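Local coordinates for protein ECXA (Escherichia coli, PDB 4L63) that probably acts as a zinc-dependent metalloprotease, forming the enzymatic A subunit of an AB5 holotoxin whose B subunits form a cholera-like pentamer, at residues I33-P38 with V90-S94. Residues are numbered along the deposited sequence.
Sequences INYTVP and VVSFS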
loop_
_atom_site.group_PDB
_atom_site.type_symbol
_atom_site.label_atom_id
_atom_site.label_comp_id
_atom_site.label_asym_id
_atom_site.label_seq_id
_atom_site.Cartn_x
_atom_site.Cartn_y
_atom_site.Cartn_z
ATOM N N ILE A 33 29.743 -10.974 -7.605
ATOM C CA ILE A 33 30.527 -9.754 -7.440
ATOM C C ILE A 33 31.937 -10.045 -6.923
ATOM O O ILE A 33 32.143 -10.342 -5.741
ATOM C CB ILE A 33 29.817 -8.748 -6.509
ATOM C CG1 ILE A 33 28.512 -8.283 -7.162
ATOM C CG2 ILE A 33 30.722 -7.566 -6.196
ATOM C CD1 ILE A 33 27.758 -7.231 -6.366
ATOM N N ASN A 34 32.900 -9.957 -7.834
ATOM C CA ASN A 34 34.294 -10.206 -7.522
ATOM C C ASN A 34 34.920 -8.945 -6.939
ATOM O O ASN A 34 34.781 -7.872 -7.514
ATOM C CB ASN A 34 35.022 -10.637 -8.795
ATOM C CG ASN A 34 34.890 -12.118 -9.073
ATOM O OD1 ASN A 34 34.493 -12.900 -8.208
ATOM N ND2 ASN A 34 35.127 -12.495 -10.322
ATOM N N TYR A 35 35.597 -9.052 -5.803
ATOM C CA TYR A 35 36.171 -7.852 -5.201
ATOM C C TYR A 35 37.531 -8.076 -4.547
ATOM O O TYR A 35 37.821 -9.166 -4.055
ATOM C CB TYR A 35 35.196 -7.263 -4.183
ATOM C CG TYR A 35 34.989 -8.107 -2.949
ATOM C CD1 TYR A 35 34.040 -9.124 -2.931
ATOM C CD2 TYR A 35 35.720 -7.871 -1.793
ATOM C CE1 TYR A 35 33.839 -9.891 -1.801
ATOM C CE2 TYR A 35 35.527 -8.633 -0.661
ATOM C CZ TYR A 35 34.584 -9.639 -0.668
ATOM O OH TYR A 35 34.387 -10.400 0.460
ATOM N N THR A 36 38.358 -7.032 -4.548
ATOM C CA THR A 36 39.692 -7.104 -3.955
ATOM C C THR A 36 39.772 -6.319 -2.647
ATOM O O THR A 36 39.187 -5.239 -2.519
ATOM C CB THR A 36 40.777 -6.576 -4.923
ATOM O OG1 THR A 36 40.713 -5.147 -4.994
ATOM C CG2 THR A 36 40.603 -7.170 -6.315
ATOM N N VAL A 37 40.491 -6.876 -1.673
ATOM C CA VAL A 37 40.702 -6.221 -0.382
ATOM C C VAL A 37 42.152 -6.387 0.090
ATOM O O VAL A 37 42.575 -7.489 0.434
ATOM C CB VAL A 37 39.756 -6.773 0.707
ATOM C CG1 VAL A 37 40.062 -6.128 2.048
ATOM C CG2 VAL A 37 38.303 -6.537 0.329
ATOM N N PRO A 38 42.886 -5.299 0.199
ATOM C CA PRO A 38 44.290 -5.351 0.609
ATOM C C PRO A 38 44.550 -5.820 2.045
ATOM O O PRO A 38 43.740 -5.588 2.925
ATOM C CB PRO A 38 44.734 -3.919 0.401
ATOM C CG PRO A 38 43.945 -3.495 -0.808
ATOM C CD PRO A 38 42.672 -4.298 -0.851
ATOM N N VAL A 90 37.054 -4.763 -11.705
ATOM C CA VAL A 90 36.713 -5.475 -10.474
ATOM C C VAL A 90 36.482 -4.484 -9.326
ATOM O O VAL A 90 37.154 -3.458 -9.244
ATOM C CB VAL A 90 37.827 -6.486 -10.092
ATOM C CG1 VAL A 90 37.596 -7.078 -8.711
ATOM C CG2 VAL A 90 37.919 -7.594 -11.129
ATOM N N VAL A 91 35.523 -4.785 -8.454
ATOM C CA VAL A 91 35.246 -3.935 -7.299
ATOM C C VAL A 91 36.472 -3.844 -6.390
ATOM O O VAL A 91 37.078 -4.858 -6.048
ATOM C CB VAL A 91 34.040 -4.457 -6.491
ATOM C CG1 VAL A 91 33.853 -3.646 -5.216
ATOM C CG2 VAL A 91 32.787 -4.425 -7.344
ATOM N N SER A 92 36.837 -2.624 -6.010
ATOM C CA SER A 92 38.048 -2.397 -5.232
ATOM C C SER A 92 37.766 -1.747 -3.884
ATOM O O SER A 92 37.100 -0.711 -3.807
ATOM C CB SER A 92 39.022 -1.528 -6.023
ATOM O OG SER A 92 39.097 -1.954 -7.371
ATOM N N PHE A 93 38.272 -2.363 -2.822
ATOM C CA PHE A 93 38.234 -1.759 -1.496
ATOM C C PHE A 93 39.633 -1.267 -1.148
ATOM O O PHE A 93 40.616 -1.856 -1.585
ATOM C CB PHE A 93 37.728 -2.755 -0.452
ATOM C CG PHE A 93 36.255 -3.041 -0.551
ATOM C CD1 PHE A 93 35.771 -3.946 -1.482
ATOM C CD2 PHE A 93 35.353 -2.398 0.284
ATOM C CE1 PHE A 93 34.410 -4.208 -1.577
ATOM C CE2 PHE A 93 33.990 -2.655 0.193
ATOM C CZ PHE A 93 33.521 -3.561 -0.741
ATOM N N SER A 94 39.722 -0.182 -0.383
ATOM C CA SER A 94 41.016 0.367 0.007
ATOM C C SER A 94 40.898 1.385 1.135
ATOM O O SER A 94 39.798 1.805 1.509
ATOM C CB SER A 94 41.713 1.016 -1.194
ATOM O OG SER A 94 40.941 2.081 -1.718
#
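Ile33 opens the pairing from the buried face, its CG2 lying 3.9 Å from CG2 of Val91. One residue on, the carbonyl of Asn34 accepts a weak hydrogen bond from Val91 (Val91 N to Asn34 O 3.3 Å, 137° at the hydrogen). Tyr35 is in register with Val91, CA to CA 4.5 Å; this short spacing fits a CA-H...O contact from Tyr35 CA to Val91 O at 3.2 Å, and Tyr35 CB packs 3.8 Å from Val91 CB. The Tyr35 ring also meets that of Phe93 obliquely, with centroids 5.7 Å apart and planes at 71°. Thr36 then bonds through both backbone groups: its N donates to Val91 O (2.9 Å, 162°), and its O accepts from Phe93 N (3.0 Å, 159°). One residue bonding to two partners spaced two apart is the signature of parallel strands, here inclined at 31°. On the face opposite Tyr35, Thr36 CG2 touches Val90 CG1 at 3.8 Å. Beyond the strand, Val37 CG2 rests 3.9 Å from Phe93 CB, and Pro38 CD approaches Phe93 O at 3.3 Å. Strands 78-80 and 115-119 flank this pair in the mixed sheet. Helix 60-70 packs against Tyr35 and Phe93, while Val91 and Phe93 reach Ile165 and Ile162 of helix 146-165, which carries the zinc ligands His160 and His164, so the sheet backs the active-site helix.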